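Local atomic coordinates of exodeoxyribonuclease III (Archaeoglobus fulgidus, PDB entry 2VOA), a protein that probably incises DNA at abasic sites as a metal-dependent AP endonuclease of the exonuclease III family. Residues Y105-F110 with Y117-Q122; W22-K27 with H49-H54. The protein carries 1 engineered substitution. All blocks are in the same frame, centred on the assembly; numbering follows the deposited sequence.

Contact 1. Residues Y105-F110 with Y117-Q122; sequences YVPQGF and YQYKLQ. With nucleotides of chain D.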
loop_
_atom_site.group_PDB
_atom_site.type_symbol
_atom_site.label_atom_id
_atom_site.label_comp_id
_atom_site.label_asym_id
_atom_site.label_seq_id
_atom_site.Cartn_x
_atom_site.Cartn_y
_atom_site.Cartn_z
ATOM N N TYR A 105 -17.818 -12.712 -14.073
ATOM C CA TYR A 105 -16.576 -13.152 -13.494
ATOM C C TYR A 105 -16.758 -14.643 -13.209
ATOM O O TYR A 105 -17.345 -15.034 -12.188
ATOM C CB TYR A 105 -16.223 -12.348 -12.219
ATOM C CG TYR A 105 -15.015 -12.887 -11.518
ATOM C CD1 TYR A 105 -13.828 -13.131 -12.231
ATOM C CD2 TYR A 105 -15.048 -13.194 -10.146
ATOM C CE1 TYR A 105 -12.708 -13.663 -11.609
ATOM C CE2 TYR A 105 -13.935 -13.723 -9.499
ATOM C CZ TYR A 105 -12.773 -13.971 -10.239
ATOM O OH TYR A 105 -11.670 -14.504 -9.616
ATOM N N VAL A 106 -16.335 -15.466 -14.167
ATOM C CA VAL A 106 -16.559 -16.915 -14.114
ATOM C C VAL A 106 -15.721 -17.549 -13.009
ATOM O O VAL A 106 -14.583 -17.168 -12.813
ATOM C CB VAL A 106 -16.231 -17.510 -15.503
ATOM C CG1 VAL A 106 -16.261 -19.043 -15.484
ATOM C CG2 VAL A 106 -17.202 -16.922 -16.569
ATOM N N PRO A 107 -16.279 -18.544 -12.259
ATOM C CA PRO A 107 -15.407 -19.212 -11.251
ATOM C C PRO A 107 -14.086 -19.726 -11.850
ATOM O O PRO A 107 -14.066 -20.368 -12.906
ATOM C CB PRO A 107 -16.274 -20.384 -10.747
ATOM C CG PRO A 107 -17.708 -19.833 -10.910
ATOM C CD PRO A 107 -17.643 -19.086 -12.258
ATOM N N GLN A 108 -12.984 -19.425 -11.176
ATOM C CA GLN A 108 -11.670 -19.825 -11.689
ATOM C C GLN A 108 -11.461 -21.358 -11.668
ATOM O O GLN A 108 -10.930 -21.913 -12.620
ATOM C CB GLN A 108 -10.563 -19.102 -10.925
ATOM C CG GLN A 108 -9.193 -19.279 -11.563
ATOM C CD GLN A 108 -8.331 -20.344 -10.885
ATOM O OE1 GLN A 108 -8.658 -20.879 -9.814
ATOM N NE2 GLN A 108 -7.202 -20.633 -11.504
ATOM N N GLY A 109 -11.905 -22.025 -10.605
ATOM C CA GLY A 109 -11.901 -23.498 -10.560
ATOM C C GLY A 109 -10.865 -24.165 -9.665
ATOM O O GLY A 109 -11.024 -25.342 -9.325
ATOM N N PHE A 110 -9.806 -23.437 -9.308
ATOM C CA PHE A 110 -8.764 -23.915 -8.359
ATOM C C PHE A 110 -7.863 -25.034 -8.930
ATOM O O PHE A 110 -6.730 -24.783 -9.370
ATOM C CB PHE A 110 -9.390 -24.357 -7.016
ATOM C CG PHE A 110 -8.382 -24.821 -5.994
ATOM C CD1 PHE A 110 -7.216 -24.092 -5.764
ATOM C CD2 PHE A 110 -8.602 -25.988 -5.257
ATOM C CE1 PHE A 110 -6.277 -24.516 -4.815
ATOM C CE2 PHE A 110 -7.667 -26.429 -4.294
ATOM C CZ PHE A 110 -6.503 -25.691 -4.076
ATOM N N TYR A 117 -13.811 -26.907 -9.328
ATOM C CA TYR A 117 -13.769 -27.108 -10.795
ATOM C C TYR A 117 -15.110 -27.608 -11.309
ATOM O O TYR A 117 -15.593 -27.121 -12.320
ATOM C CB TYR A 117 -12.630 -28.021 -11.234
ATOM C CG TYR A 117 -12.452 -28.053 -12.751
ATOM C CD1 TYR A 117 -12.069 -26.892 -13.450
ATOM C CD2 TYR A 117 -12.638 -29.238 -13.465
ATOM C CE1 TYR A 117 -11.895 -26.903 -14.841
ATOM C CE2 TYR A 117 -12.465 -29.274 -14.879
ATOM C CZ TYR A 117 -12.089 -28.113 -15.537
ATOM O OH TYR A 117 -11.921 -28.132 -16.893
ATOM N N GLN A 118 -15.735 -28.534 -10.579
ATOM C CA GLN A 118 -17.071 -29.004 -10.989
ATOM C C GLN A 118 -18.056 -27.833 -10.933
ATOM O O GLN A 118 -18.931 -27.690 -11.799
ATOM C CB GLN A 118 -17.534 -30.156 -10.104
ATOM C CG GLN A 118 -16.688 -31.440 -10.302
ATOM C CD GLN A 118 -16.582 -31.829 -11.773
ATOM O OE1 GLN A 118 -17.598 -31.984 -12.459
ATOM N NE2 GLN A 118 -15.352 -31.963 -12.269
ATOM N N TYR A 119 -17.911 -26.989 -9.918
ATOM C CA TYR A 119 -18.766 -25.793 -9.821
ATOM C C TYR A 119 -18.571 -24.840 -11.017
ATOM O O TYR A 119 -19.552 -24.333 -11.578
ATOM C CB TYR A 119 -18.567 -25.063 -8.473
ATOM C CG TYR A 119 -19.605 -23.981 -8.309
ATOM C CD1 TYR A 119 -20.940 -24.318 -8.020
ATOM C CD2 TYR A 119 -19.282 -22.651 -8.514
ATOM C CE1 TYR A 119 -21.915 -23.333 -7.896
ATOM C CE2 TYR A 119 -20.248 -21.642 -8.388
ATOM C CZ TYR A 119 -21.556 -22.003 -8.096
ATOM O OH TYR A 119 -22.508 -21.032 -7.979
ATOM N N LYS A 120 -17.323 -24.663 -11.447
ATOM C CA LYS A 120 -17.010 -23.868 -12.648
ATOM C C LYS A 120 -17.722 -24.447 -13.885
ATOM O O LYS A 120 -18.342 -23.712 -14.677
ATOM C CB LYS A 120 -15.493 -23.832 -12.874
ATOM C CG LYS A 120 -15.064 -23.073 -14.161
ATOM C CD LYS A 120 -13.552 -23.140 -14.281
ATOM C CE LYS A 120 -13.060 -22.210 -15.360
ATOM N NZ LYS A 120 -11.571 -22.042 -15.294
ATOM N N LEU A 121 -17.627 -25.756 -14.066
ATOM C CA LEU A 121 -18.259 -26.406 -15.234
ATOM C C LEU A 121 -19.766 -26.218 -15.173
ATOM O O LEU A 121 -20.395 -25.868 -16.162
ATOM C CB LEU A 121 -17.876 -27.888 -15.344
ATOM C CG LEU A 121 -16.367 -28.185 -15.524
ATOM C CD1 LEU A 121 -16.102 -29.721 -15.549
ATOM C CD2 LEU A 121 -15.821 -27.472 -16.777
ATOM N N GLN A 122 -20.337 -26.437 -13.996
ATOM C CA GLN A 122 -21.767 -26.233 -13.819
ATOM C C GLN A 122 -22.175 -24.780 -14.107
ATOM O O GLN A 122 -23.248 -24.537 -14.664
ATOM C CB GLN A 122 -22.171 -26.683 -12.410
ATOM C CG GLN A 122 -22.065 -28.190 -12.243
ATOM C CD GLN A 122 -22.029 -28.635 -10.785
ATOM O OE1 GLN A 122 -21.633 -29.765 -10.483
ATOM N NE2 GLN A 122 -22.435 -27.756 -9.882
ATOM P P DC D 10 -10.699 -18.251 -5.711
ATOM O OP1 DC D 10 -12.002 -17.754 -6.237
ATOM O OP2 DC D 10 -10.433 -19.714 -5.580
ATOM O "O5'" DC D 10 -9.565 -17.645 -6.633
ATOM C "C5'" DC D 10 -9.601 -16.279 -6.998
ATOM C "C4'" DC D 10 -8.327 -15.999 -7.758
ATOM O "O4'" DC D 10 -7.197 -16.079 -6.859
ATOM C "C3'" DC D 10 -8.017 -17.005 -8.857
ATOM O "O3'" DC D 10 -7.829 -16.305 -10.058
ATOM C "C2'" DC D 10 -6.729 -17.717 -8.436
ATOM C "C1'" DC D 10 -6.102 -16.642 -7.552
ATOM N N1 DC D 10 -5.094 -17.081 -6.536
ATOM C C2 DC D 10 -3.949 -16.278 -6.378
ATOM O O2 DC D 10 -3.799 -15.266 -7.081
ATOM N N3 DC D 10 -3.023 -16.633 -5.450
ATOM C C4 DC D 10 -3.205 -17.722 -4.706
ATOM N N4 DC D 10 -2.243 -18.009 -3.821
ATOM C C5 DC D 10 -4.365 -18.562 -4.848
ATOM C C6 DC D 10 -5.282 -18.201 -5.764
#
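K120 reaches out from helix 115-134 to the backbone of Q108, its NZ donating to Q108 O over 2.8 Å. The amine stands above the carbonyl plane, 39° out of it. CG lies anti to the backbone N (chi1 177°) and the chain is extended beyond it, which carries the methylenes past P107; K120 CG and CD each lie 3.1 Å from P107 O. Beside this rod, P107 CB lies 4.1 Å from K120 CB, while P107 CG meets Y119 CE2 at 4.0 Å, the pyrrolidine and the phenol meeting obliquely.

The two backbones come nearest at G109, whose CA is 4.1 Å from the CA of Y117 and sits at the edge of the Y117 ring. A side chain here would press on K120 CD and Y117 CD1, and at a phi of 107° it would also strike the carbonyl oxygen of Q108.

Further out, Y119 OH bonds to D87 and Y117 OH to H169, tying both rings to neighbouring parts of the chain. Q108 turns its CB away from the helix, and its CG lies 3.6 Å from O3' of DC10 of chain D. Its OE1 accepts from F110 N at 2.8 Å, and NE2 bonds to the cysteinesulfonic acid at position 167. Y105, predicted to belong to the active site, places its OH near C5' of the same nucleotide.

K120 NZ also bonds to N148 O and V166 O, giving the buried amine three carbonyl partners, an environment consistent with an ammonium group. Since N148 is a predicted metal ligand and transition-state stabiliser, and its ND2 bonds to V106 O, K120 probably acts as a second-shell residue that joins the DNA-facing loop to the predicted catalytic centre.

Contact 2. Residues W22-K27 with H49-H54; sequences WLKENK and HRIGYH
L23 of helix 16-26 rests on the ring of Y53, just beyond a Schellman motif in which G52, with positive phi, ends helix 45-49 and G52 N bonds to H49 O. The leucine CD2 covers one face of the phenol in a CH-pi contact, 4.1 Å from the ring centroid and 23° off the normal, displaced toward CZ and CE2. L23 and I51 cross at about a right angle, with I51 CD1 brought to 3.6 Å from L23 CB. I51 CG1 lies between its backbone N and carbonyl carbon (chi1 60°), while CG2, anti to the carbonyl carbon, takes the aliphatic part of K24, whose CE is 3.7 Å away. Hydrophobic contact thus passes from the buried L23 and Y53 out to the exposed lysine.

The phenol reaches on to the helix end, where its OH lies 3.3 Å from K27 C and bonds to P28 O just beyond. These contacts join the helix to the turn leading into edge strand 54-60. An alanine in place of Y53 would remove both ring and hydroxyl, and would probably leave L23 CD2 without the face beneath it and P28 O without this donor. On the far side of that turn H49 ND1 donates to Y53 O at 3.3 Å, nearly straight at 172°, with the acceptor in the imidazole plane.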
loop_
_atom_site.group_PDB
_atom_site.type_symbol
_atom_site.label_atom_id
_atom_site.label_comp_id
_atom_site.label_asym_id
_atom_site.label_seq_id
_atom_site.Cartn_x
_atom_site.Cartn_y
_atom_site.Cartn_z
ATOM N N TRP A 22 -7.287 6.018 -16.278
ATOM C CA TRP A 22 -7.452 5.249 -17.505
ATOM C C TRP A 22 -8.769 5.660 -18.201
ATOM O O TRP A 22 -8.792 5.840 -19.416
ATOM C CB TRP A 22 -7.374 3.740 -17.229
ATOM C CG TRP A 22 -7.324 2.920 -18.489
ATOM C CD1 TRP A 22 -6.202 2.529 -19.176
ATOM C CD2 TRP A 22 -8.439 2.428 -19.222
ATOM N NE1 TRP A 22 -6.560 1.820 -20.305
ATOM C CE2 TRP A 22 -7.926 1.719 -20.344
ATOM C CE3 TRP A 22 -9.828 2.489 -19.033
ATOM C CZ2 TRP A 22 -8.766 1.085 -21.284
ATOM C CZ3 TRP A 22 -10.666 1.851 -19.968
ATOM C CH2 TRP A 22 -10.123 1.178 -21.086
ATOM N N LEU A 23 -9.845 5.831 -17.424
ATOM C CA LEU A 23 -11.134 6.295 -17.977
ATOM C C LEU A 23 -11.019 7.712 -18.548
ATOM O O LEU A 23 -11.557 8.016 -19.616
ATOM C CB LEU A 23 -12.260 6.231 -16.934
ATOM C CG LEU A 23 -12.810 4.833 -16.622
ATOM C CD1 LEU A 23 -13.670 4.864 -15.383
ATOM C CD2 LEU A 23 -13.591 4.271 -17.804
ATOM N N LYS A 24 -10.310 8.584 -17.843
ATOM C CA LYS A 24 -10.099 9.944 -18.340
ATOM C C LYS A 24 -9.365 9.960 -19.687
ATOM O O LYS A 24 -9.690 10.758 -20.561
ATOM C CB LYS A 24 -9.374 10.787 -17.287
ATOM C CG LYS A 24 -10.337 11.439 -16.301
ATOM C CD LYS A 24 -9.782 12.757 -15.763
ATOM C CE LYS A 24 -10.891 13.827 -15.596
ATOM N NZ LYS A 24 -10.630 14.799 -14.469
ATOM N N GLU A 25 -8.401 9.057 -19.856
ATOM C CA GLU A 25 -7.552 9.024 -21.053
ATOM C C GLU A 25 -8.278 8.388 -22.226
ATOM O O GLU A 25 -8.263 8.930 -23.337
ATOM C CB GLU A 25 -6.246 8.268 -20.774
ATOM C CG GLU A 25 -5.338 7.993 -21.998
ATOM C CD GLU A 25 -4.762 9.253 -22.673
ATOM O OE1 GLU A 25 -4.574 10.288 -22.006
ATOM O OE2 GLU A 25 -4.468 9.200 -23.891
ATOM N N ASN A 26 -8.924 7.258 -21.951
ATOM C CA ASN A 26 -9.470 6.381 -22.984
ATOM C C ASN A 26 -10.943 6.627 -23.290
ATOM O O ASN A 26 -11.429 6.295 -24.384
ATOM C CB ASN A 26 -9.210 4.922 -22.595
ATOM C CG ASN A 26 -7.734 4.562 -22.715
ATOM O OD1 ASN A 26 -7.253 4.238 -23.817
ATOM N ND2 ASN A 26 -7.000 4.658 -21.597
ATOM N N LYS A 27 -11.652 7.179 -22.307
ATOM C CA LYS A 27 -13.049 7.612 -22.461
ATOM C C LYS A 27 -13.944 6.556 -23.130
ATOM O O LYS A 27 -14.664 6.882 -24.095
ATOM C CB LYS A 27 -13.137 8.939 -23.230
ATOM C CG LYS A 27 -12.187 10.015 -22.737
ATOM C CD LYS A 27 -12.211 11.246 -23.668
ATOM C CE LYS A 27 -11.918 10.843 -25.127
ATOM N NZ LYS A 27 -11.412 11.950 -26.002
ATOM N N HIS A 49 -18.348 9.142 -10.513
ATOM C CA HIS A 49 -19.206 10.309 -10.765
ATOM C C HIS A 49 -18.373 11.556 -11.062
ATOM O O HIS A 49 -18.707 12.346 -11.952
ATOM C CB HIS A 49 -20.082 10.641 -9.563
ATOM C CG HIS A 49 -21.126 9.621 -9.253
ATOM N ND1 HIS A 49 -21.395 8.540 -10.061
ATOM C CD2 HIS A 49 -22.008 9.556 -8.227
ATOM C CE1 HIS A 49 -22.366 7.825 -9.521
ATOM N NE2 HIS A 49 -22.757 8.421 -8.410
ATOM N N ARG A 50 -17.300 11.739 -10.297
ATOM C CA ARG A 50 -16.486 12.957 -10.406
ATOM C C ARG A 50 -15.790 13.119 -11.775
ATOM O O ARG A 50 -15.415 14.220 -12.167
ATOM C CB ARG A 50 -15.517 13.077 -9.220
ATOM C CG ARG A 50 -16.257 13.222 -7.871
ATOM C CD ARG A 50 -15.284 13.234 -6.689
ATOM N NE ARG A 50 -14.144 12.334 -6.878
ATOM C CZ ARG A 50 -13.433 11.792 -5.892
ATOM N NH1 ARG A 50 -13.742 12.038 -4.623
ATOM N NH2 ARG A 50 -12.407 11.004 -6.179
ATOM N N ILE A 51 -15.641 12.018 -12.508
ATOM C CA ILE A 51 -15.109 12.079 -13.869
ATOM C C ILE A 51 -16.198 11.802 -14.922
ATOM O O ILE A 51 -15.891 11.538 -16.088
ATOM C CB ILE A 51 -13.853 11.169 -14.056
ATOM C CG1 ILE A 51 -14.170 9.688 -13.770
ATOM C CG2 ILE A 51 -12.716 11.662 -13.162
ATOM C CD1 ILE A 51 -13.305 8.742 -14.552
ATOM N N GLY A 52 -17.461 11.865 -14.499
ATOM C CA GLY A 52 -18.587 11.846 -15.427
ATOM C C GLY A 52 -19.041 10.448 -15.832
ATOM O O GLY A 52 -19.652 10.276 -16.890
ATOM N N TYR A 53 -18.758 9.463 -14.985
ATOM C CA TYR A 53 -19.222 8.086 -15.220
ATOM C C TYR A 53 -20.300 7.640 -14.237
ATOM O O TYR A 53 -20.156 7.800 -13.023
ATOM C CB TYR A 53 -18.047 7.092 -15.200
ATOM C CG TYR A 53 -17.318 7.053 -16.522
ATOM C CD1 TYR A 53 -16.355 8.017 -16.848
ATOM C CD2 TYR A 53 -17.627 6.065 -17.465
ATOM C CE1 TYR A 53 -15.696 7.997 -18.086
ATOM C CE2 TYR A 53 -16.960 6.031 -18.718
ATOM C CZ TYR A 53 -16.009 6.995 -19.007
ATOM O OH TYR A 53 -15.374 6.945 -20.236
ATOM N N HIS A 54 -21.375 7.071 -14.774
ATOM C CA HIS A 54 -22.286 6.261 -13.982
ATOM C C HIS A 54 -21.563 4.977 -13.654
ATOM O O HIS A 54 -20.692 4.537 -14.416
ATOM C CB HIS A 54 -23.548 5.928 -14.776
ATOM C CG HIS A 54 -24.381 7.124 -15.103
ATOM N ND1 HIS A 54 -24.256 7.823 -16.286
ATOM C CD2 HIS A 54 -25.343 7.751 -14.394
ATOM C CE1 HIS A 54 -25.108 8.835 -16.289
ATOM N NE2 HIS A 54 -25.782 8.811 -15.154
#

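The two contacts lie on opposite sides of the chain's centre, their own centres 32 Å apart and their nearest atoms about 17 Å apart, so they do not touch. Contact 2 closes before contact 1 opens along the chain, and both fall within the one DNase I-like fold. Contact 2 lies against the sheet holding strands 30-34 and 54-60, joining helix 16-26 to the approach to that edge strand, well away from the DNA. Contact 1 lies at the end of strand 99-105 of the other sheet, where the loop that follows meets helix 115-134 beside the bound nucleotide. One therefore joins peripheral elements of the fold, the other borders its predicted catalytic centre.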